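Local atomic coordinates of SusD superfamily protein (PDB entry 3MCX), a protein that is of unknown function but, as a zinc-binding member of the SusD family in the outer membrane, probably takes part in capturing glycans at the cell surface. Residues L381-I384 / I385-T389; T389-T392 / S393-V396; L403-I406 / L407-R411. All coordinates share one frame; numbering follows the deposited sequence.

Followed from the N terminus, the three contacts lie in series and none nests in or crosses another. Interaction 1 is the turn in which the C-terminal end of helix 374-385 runs into the following loop. Interaction 2 starts at the shared residue Thr389 and tightens that loop into a short 3-10 turn that holds a zinc ion at its edge. The loop then returns to helix 403-414, whose first turns are interaction 3. The turn folds back on the helix end through Asn382 and the backbone N of Val396. Ile385 and Leu381 pack against Glu409, and Arg405 meets both Ile385 and Val396, joining the two helices and their connecting loop.

Interaction 1 of 3, residues L381-I384 / I385-T389; sequences LNDI and ISRRT. With ZN (zinc ion), chain E.
Asp383 and Arg387 lie side by side, one turn apart and pointing the same way, and the NH1 of Arg387 serves both the backbone and the side chain of Asp383. It donates to Asp383 O at 3.0 Å with the oxygen almost in the guanidinium plane, and to Asp383 OD1 at 3.1 Å as a salt bridge. NH1 meets OD1 on its anti side but well out of the carboxylate plane, and the two flat groups are turned 57° apart. OD1 also binds a zinc ion at 2.0 Å, so one oxygen faces both the metal and the arginine. The extended Arg387 chain lays CG and CD along Asp383 O before NH1 arrives. With an alanine in place of Arg387, Asp383 O and OD1 would probably lose this donor, leaving the carboxylate freer to turn beside the zinc. One residue earlier, Asn382 O is gripped twice by Ser386, from opposite faces of its plane: by N and by OG, the latter at 2.8 Å. OG gets there because chi1 of 66° places it between its own backbone N and carbonyl carbon. Beside Glu409, Ile385 CD1 packs against Leu381 CG at 3.8 Å, while Ile384 O takes the N-H of Arg387 and has Arg388 CG close by. Further out, Asn382 OD1 accepts from Val396 N, and the Arg388 guanidinium forms salt bridges with Glu413 and Glu255. The Ile385 N bond to Leu381 O is a regular alpha-helical one, whereas Arg387 N returns only three residues, to Ile384 O: the tightening of a helix at its C-terminal end, here beside a zinc site.

Interaction 2 of 3, residues T389-T392 / S393-V396; sequences TTDT and SQQV. With ZN (zinc ion), chain F.
The carboxylate of Asp391 and the carboxamide of Gln394 are turned 71° from each other, and they meet through NE2 and OD2 at 3.1 Å. OD2 lies in the amide plane, at the nitrogen's end, and the bond is nearly straight, yet NE2 comes to OD2 from above the carboxylate plane. The other oxygen, OD1, is also approached from above that plane, by the backbone N of Ser393 at 3.3 Å. Gln394 CG lies 3.8 Å from Asp391 CB, and a bend at chi2 (-69°) then brings NE2 to OD2. Behind it, Thr389 CG2 touches Gln394 CB at 3.9 Å, the two side chains crossing at about a right angle. Thr389 OG1 accepts from Asp391 N, an ST turn, and is also hydrogen-bonded to Asp304. Backbone bonds from Gln394 N to Asp391 O and from Gln395 N to Thr392 O wind the chain into a short 3-10 turn. Water 1 bridges Asp391 O to Gln395 NE2. The turn presents two ligands to one zinc ion: Asp391 OD1 at 2.1 Å and Ser393 OG at 2.3 Å sit in neighbouring positions, and waters 2, 3, 4 and 5 complete an octahedron. Two of these waters are tied back to the protein, water 2 donating to Asp391 OD2 and water 3 accepting from Ser393 N. With only a carboxylate and a hydroxyl from the protein and four waters, the coordination is consistent with a hydrated ion held at the surface; the zinc takes OD1, which also accepts from Ser393 N, while OD2 accepts from Gln394 NE2 and water 2, so both carboxylate oxygens are engaged.

Interaction 3 of 3, residues L403-I406 / L407-R411; sequences LDRI and LKERR
Leu407 meets Leu403 one turn back, its CD1 resting 3.9 Å from Leu403 CG, and its N-H runs almost straight to Leu403 O. With chi1 of -63° the Leu407 side chain leans back toward the start of the helix, which also brings CG close over Leu403 O. The two leucines continue onto Glu365 of helix 356-370 and, from Leu407, onto Leu429. Lys408 comes next: its N bonds to Asp404 O at 2.9 Å, and its extended chain passes Asp404 OD2, the nearest approach being CE at 3.6 Å. The ammonium itself stops short, with NZ 4.3 Å from OD2, too far for a salt bridge; it forms one instead with Glu303. This spacing of four residues between partners is that of the alpha-helix, here the first turns of helix 403-414, which packs beside helices 356-370 and 374-385 in the helical fold of the SusD family. Glu409 then reaches back to Arg405. OE1 uses its anti lone pair to take NH1 of Arg405 at 2.9 Å, lying at the edge of the guanidinium and close to its plane, with carboxylate and guanidinium 38° apart. Water 6 adds a second link, accepting from Arg405 NH2 and donating to Glu409 OE1 at 2.7 Å. Arg405 bends at chi2 (65°) to run alongside Glu409. The other oxygen, OE2, is held in a salt bridge by Arg309, so the buried carboxylate has an arginine at each oxygen, which would probably favour its charged form. Arg410 N bonds to Ile406 O at 2.9 Å, in the carbonyl plane, while its guanidinium turns to Asn362 and Asp423; Arg411 N closes on Leu407 O, and its NE pairs with Asp55.

Interaction 1 of 3, residues L381-I384 / I385-T389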
loop_
_atom_site.group_PDB
_atom_site.type_symbol
_atom_site.label_atom_id
_atom_site.label_comp_id
_atom_site.label_asym_id
_atom_site.label_seq_id
_atom_site.Cartn_x
_atom_site.Cartn_y
_atom_site.Cartn_z
ATOM N N LEU A 381 -8.646 13.901 12.560
ATOM C CA LEU A 381 -9.738 13.017 12.143
ATOM C C LEU A 381 -10.886 13.845 11.578
ATOM O O LEU A 381 -11.438 13.518 10.534
ATOM C CB LEU A 381 -10.250 12.148 13.296
ATOM C CG LEU A 381 -11.352 11.168 12.857
ATOM C CD1 LEU A 381 -10.900 10.205 11.746
ATOM C CD2 LEU A 381 -11.958 10.436 14.093
ATOM N N ASN A 382 -11.235 14.918 12.259
ATOM C CA ASN A 382 -12.334 15.785 11.824
ATOM C C ASN A 382 -12.020 16.526 10.515
ATOM O O ASN A 382 -12.929 16.813 9.743
ATOM C CB ASN A 382 -12.768 16.734 12.933
ATOM C CG ASN A 382 -13.605 16.027 13.987
ATOM O OD1 ASN A 382 -14.234 14.989 13.700
ATOM N ND2 ASN A 382 -13.591 16.550 15.218
ATOM N N ASP A 383 -10.735 16.768 10.238
ATOM C CA ASP A 383 -10.326 17.329 8.933
ATOM C C ASP A 383 -10.720 16.415 7.783
ATOM O O ASP A 383 -11.032 16.885 6.711
ATOM C CB ASP A 383 -8.818 17.577 8.890
ATOM C CG ASP A 383 -8.426 18.887 9.539
ATOM O OD1 ASP A 383 -9.121 19.892 9.304
ATOM O OD2 ASP A 383 -7.415 18.914 10.300
ATOM N N ILE A 384 -10.711 15.125 8.010
ATOM C CA ILE A 384 -11.153 14.175 6.999
ATOM C C ILE A 384 -12.669 14.119 7.005
ATOM O O ILE A 384 -13.298 14.387 5.987
ATOM C CB ILE A 384 -10.528 12.795 7.204
ATOM C CG1 ILE A 384 -8.990 12.878 7.190
ATOM C CG2 ILE A 384 -11.061 11.836 6.138
ATOM C CD1 ILE A 384 -8.349 13.495 5.950
ATOM N N ILE A 385 -13.265 13.807 8.155
ATOM C CA ILE A 385 -14.727 13.654 8.250
ATOM C C ILE A 385 -15.445 14.860 7.656
ATOM O O ILE A 385 -16.361 14.696 6.840
ATOM C CB ILE A 385 -15.202 13.365 9.712
ATOM C CG1 ILE A 385 -14.672 12.011 10.210
ATOM C CG2 ILE A 385 -16.748 13.308 9.782
ATOM C CD1 ILE A 385 -14.934 11.778 11.736
ATOM N N SER A 386 -15.033 16.066 8.044
ATOM C CA SER A 386 -15.727 17.297 7.631
ATOM C C SER A 386 -15.662 17.557 6.130
ATOM O O SER A 386 -16.488 18.321 5.613
ATOM C CB SER A 386 -15.172 18.521 8.353
ATOM O OG SER A 386 -13.838 18.777 7.981
ATOM N N ARG A 387 -14.681 16.948 5.460
ATOM C CA ARG A 387 -14.514 17.068 4.008
ATOM C C ARG A 387 -15.101 15.900 3.229
ATOM O O ARG A 387 -14.909 15.785 2.002
ATOM C CB ARG A 387 -13.015 17.271 3.665
ATOM C CG ARG A 387 -12.441 18.597 4.115
ATOM C CD ARG A 387 -10.956 18.659 3.841
ATOM N NE ARG A 387 -10.389 19.964 4.090
ATOM C CZ ARG A 387 -10.075 20.445 5.292
ATOM N NH1 ARG A 387 -10.208 19.700 6.389
ATOM N NH2 ARG A 387 -9.577 21.659 5.398
ATOM N N ARG A 388 -15.788 14.993 3.926
ATOM C CA ARG A 388 -16.342 13.800 3.290
ATOM C C ARG A 388 -17.846 13.633 3.502
ATOM O O ARG A 388 -18.476 12.761 2.896
ATOM C CB ARG A 388 -15.595 12.548 3.769
ATOM C CG ARG A 388 -14.108 12.575 3.489
ATOM C CD ARG A 388 -13.790 12.503 2.019
ATOM N NE ARG A 388 -12.367 12.464 1.890
ATOM C CZ ARG A 388 -11.593 13.516 1.643
ATOM N NH1 ARG A 388 -12.115 14.700 1.431
ATOM N NH2 ARG A 388 -10.281 13.313 1.592
ATOM N N THR A 389 -18.415 14.422 4.394
ATOM C CA THR A 389 -19.852 14.376 4.642
ATOM C C THR A 389 -20.389 15.749 4.979
ATOM O O THR A 389 -19.656 16.610 5.457
ATOM C CB THR A 389 -20.208 13.373 5.771
ATOM O OG1 THR A 389 -21.631 13.309 5.925
ATOM C CG2 THR A 389 -19.562 13.779 7.111
HETATM ZN ZN ZN E . -8.537 21.803 9.675
#

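Interaction 2 of 3, residues T389-T392 / S393-V396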
loop_
_atom_site.group_PDB
_atom_site.type_symbol
_atom_site.label_atom_id
_atom_site.label_comp_id
_atom_site.label_asym_id
_atom_site.label_seq_id
_atom_site.Cartn_x
_atom_site.Cartn_y
_atom_site.Cartn_z
ATOM N N THR A 389 -18.415 14.422 4.394
ATOM C CA THR A 389 -19.852 14.376 4.642
ATOM C C THR A 389 -20.389 15.749 4.979
ATOM O O THR A 389 -19.656 16.610 5.457
ATOM C CB THR A 389 -20.208 13.373 5.771
ATOM O OG1 THR A 389 -21.631 13.309 5.925
ATOM C CG2 THR A 389 -19.562 13.779 7.111
ATOM N N THR A 390 -21.672 15.961 4.730
ATOM C CA THR A 390 -22.338 17.182 5.180
ATOM C C THR A 390 -23.030 17.041 6.537
ATOM O O THR A 390 -23.582 18.001 7.044
ATOM C CB THR A 390 -23.385 17.644 4.168
ATOM O OG1 THR A 390 -24.251 16.540 3.870
ATOM C CG2 THR A 390 -22.700 18.118 2.880
ATOM N N ASP A 391 -23.000 15.834 7.102
ATOM C CA ASP A 391 -23.659 15.587 8.389
ATOM C C ASP A 391 -22.642 15.971 9.483
ATOM O O ASP A 391 -21.703 15.241 9.743
ATOM C CB ASP A 391 -24.006 14.094 8.482
ATOM C CG ASP A 391 -24.675 13.725 9.795
ATOM O OD1 ASP A 391 -24.919 14.614 10.648
ATOM O OD2 ASP A 391 -24.885 12.511 9.987
ATOM N N THR A 392 -22.870 17.116 10.121
ATOM C CA THR A 392 -21.915 17.650 11.117
ATOM C C THR A 392 -21.779 16.781 12.370
ATOM O O THR A 392 -20.698 16.742 12.987
ATOM C CB THR A 392 -22.295 19.067 11.551
ATOM O OG1 THR A 392 -23.554 19.049 12.225
ATOM C CG2 THR A 392 -22.366 20.003 10.343
ATOM N N SER A 393 -22.835 16.036 12.707
ATOM C CA SER A 393 -22.792 15.129 13.856
ATOM C C SER A 393 -21.849 13.961 13.666
ATOM O O SER A 393 -21.573 13.249 14.629
ATOM C CB SER A 393 -24.200 14.608 14.210
ATOM O OG SER A 393 -24.637 13.675 13.235
ATOM N N GLN A 394 -21.347 13.738 12.447
ATOM C CA GLN A 394 -20.331 12.694 12.222
ATOM C C GLN A 394 -18.993 13.064 12.801
ATOM O O GLN A 394 -18.180 12.180 13.077
ATOM C CB GLN A 394 -20.156 12.364 10.733
ATOM C CG GLN A 394 -21.419 11.810 10.098
ATOM C CD GLN A 394 -21.776 10.420 10.598
ATOM O OE1 GLN A 394 -20.887 9.634 10.922
ATOM N NE2 GLN A 394 -23.090 10.137 10.698
ATOM N N GLN A 395 -18.724 14.359 12.957
ATOM C CA GLN A 395 -17.478 14.796 13.569
ATOM C C GLN A 395 -17.432 14.382 15.030
ATOM O O GLN A 395 -18.451 14.314 15.702
ATOM C CB GLN A 395 -17.291 16.302 13.417
ATOM C CG GLN A 395 -17.054 16.672 11.955
ATOM C CD GLN A 395 -16.902 18.138 11.735
ATOM O OE1 GLN A 395 -16.013 18.778 12.325
ATOM N NE2 GLN A 395 -17.755 18.707 10.875
ATOM N N VAL A 396 -16.218 14.088 15.497
ATOM C CA VAL A 396 -16.028 13.588 16.855
ATOM C C VAL A 396 -15.691 14.683 17.862
ATOM O O VAL A 396 -15.086 15.712 17.529
ATOM C CB VAL A 396 -14.913 12.516 16.902
ATOM C CG1 VAL A 396 -15.275 11.336 16.007
ATOM C CG2 VAL A 396 -13.568 13.122 16.471
HETATM ZN ZN ZN F . -26.430 14.582 12.093
HETATM O O HOH W 1 -19.207 16.667 9.234
HETATM O O HOH W 2 -26.880 12.398 11.749
HETATM O O HOH W 3 -25.875 16.676 12.279
HETATM O O HOH W 4 -27.603 14.761 13.763
HETATM O O HOH W 5 -27.997 15.288 10.859
#

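Interaction 3 of 3, residues L403-I406 / L407-R411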
loop_
_atom_site.group_PDB
_atom_site.type_symbol
_atom_site.label_atom_id
_atom_site.label_comp_id
_atom_site.label_asym_id
_atom_site.label_seq_id
_atom_site.Cartn_x
_atom_site.Cartn_y
_atom_site.Cartn_z
ATOM N N LEU A 403 -10.782 4.624 18.889
ATOM C CA LEU A 403 -10.044 3.887 17.880
ATOM C C LEU A 403 -10.974 3.341 16.796
ATOM O O LEU A 403 -10.677 3.453 15.630
ATOM C CB LEU A 403 -9.250 2.761 18.549
ATOM C CG LEU A 403 -8.399 1.929 17.602
ATOM C CD1 LEU A 403 -7.340 2.765 16.833
ATOM C CD2 LEU A 403 -7.730 0.737 18.375
ATOM N N ASP A 404 -12.098 2.749 17.179
ATOM C CA ASP A 404 -13.005 2.180 16.187
ATOM C C ASP A 404 -13.467 3.264 15.229
ATOM O O ASP A 404 -13.578 3.026 14.031
ATOM C CB ASP A 404 -14.220 1.540 16.856
ATOM C CG ASP A 404 -15.123 0.831 15.850
ATOM O OD1 ASP A 404 -14.630 -0.068 15.141
ATOM O OD2 ASP A 404 -16.305 1.210 15.772
ATOM N N ARG A 405 -13.747 4.458 15.749
ATOM C CA ARG A 405 -14.161 5.533 14.840
ATOM C C ARG A 405 -13.090 5.930 13.829
ATOM O O ARG A 405 -13.392 6.174 12.651
ATOM C CB ARG A 405 -14.657 6.730 15.610
ATOM C CG ARG A 405 -15.335 7.776 14.717
ATOM C CD ARG A 405 -16.608 7.214 14.094
ATOM N NE ARG A 405 -17.271 8.137 13.180
ATOM C CZ ARG A 405 -16.929 8.333 11.906
ATOM N NH1 ARG A 405 -15.841 7.757 11.372
ATOM N NH2 ARG A 405 -17.643 9.213 11.195
ATOM N N ILE A 406 -11.827 5.941 14.243
ATOM C CA ILE A 406 -10.730 6.197 13.339
ATOM C C ILE A 406 -10.602 5.084 12.291
ATOM O O ILE A 406 -10.441 5.336 11.086
ATOM C CB ILE A 406 -9.386 6.321 14.091
ATOM C CG1 ILE A 406 -9.408 7.511 15.056
ATOM C CG2 ILE A 406 -8.247 6.471 13.089
ATOM C CD1 ILE A 406 -8.179 7.503 16.002
ATOM N N LEU A 407 -10.668 3.842 12.761
ATOM C CA LEU A 407 -10.508 2.700 11.870
ATOM C C LEU A 407 -11.640 2.597 10.841
ATOM O O LEU A 407 -11.376 2.246 9.689
ATOM C CB LEU A 407 -10.331 1.408 12.703
ATOM C CG LEU A 407 -9.062 1.396 13.576
ATOM C CD1 LEU A 407 -8.923 -0.014 14.238
ATOM C CD2 LEU A 407 -7.777 1.717 12.814
ATOM N N LYS A 408 -12.879 2.894 11.267
ATOM C CA LYS A 408 -13.977 3.057 10.305
ATOM C C LYS A 408 -13.680 4.119 9.256
ATOM O O LYS A 408 -13.887 3.885 8.067
ATOM C CB LYS A 408 -15.288 3.403 10.994
ATOM C CG LYS A 408 -15.977 2.244 11.723
ATOM C CD LYS A 408 -17.360 2.658 12.216
ATOM C CE LYS A 408 -18.207 1.520 12.753
ATOM N NZ LYS A 408 -19.616 1.956 13.069
ATOM N N GLU A 409 -13.195 5.280 9.662
ATOM C CA GLU A 409 -12.898 6.331 8.701
ATOM C C GLU A 409 -11.812 5.907 7.739
ATOM O O GLU A 409 -11.893 6.197 6.526
ATOM C CB GLU A 409 -12.504 7.623 9.424
ATOM C CG GLU A 409 -12.635 8.862 8.551
ATOM C CD GLU A 409 -14.045 9.114 8.101
ATOM O OE1 GLU A 409 -15.010 8.665 8.755
ATOM O OE2 GLU A 409 -14.182 9.812 7.077
ATOM N N ARG A 410 -10.785 5.214 8.234
ATOM C CA ARG A 410 -9.731 4.710 7.360
ATOM C C ARG A 410 -10.250 3.730 6.327
ATOM O O ARG A 410 -9.828 3.752 5.165
ATOM C CB ARG A 410 -8.613 4.030 8.160
ATOM C CG ARG A 410 -7.775 4.988 9.045
ATOM C CD ARG A 410 -6.683 4.232 9.839
ATOM N NE ARG A 410 -5.735 3.627 8.921
ATOM C CZ ARG A 410 -4.629 4.190 8.437
ATOM N NH1 ARG A 410 -4.184 5.360 8.881
ATOM N NH2 ARG A 410 -3.941 3.533 7.560
ATOM N N ARG A 411 -11.152 2.845 6.740
ATOM C CA ARG A 411 -11.743 1.878 5.807
ATOM C C ARG A 411 -12.503 2.619 4.693
ATOM O O ARG A 411 -12.418 2.249 3.513
ATOM C CB ARG A 411 -12.655 0.882 6.528
ATOM C CG ARG A 411 -11.830 -0.166 7.289
ATOM C CD ARG A 411 -12.725 -0.922 8.225
ATOM N NE ARG A 411 -13.724 -1.713 7.515
ATOM C CZ ARG A 411 -14.788 -2.267 8.091
ATOM N NH1 ARG A 411 -15.020 -2.114 9.406
ATOM N NH2 ARG A 411 -15.647 -2.987 7.357
HETATM O O HOH W 6 -17.652 8.698 8.349
#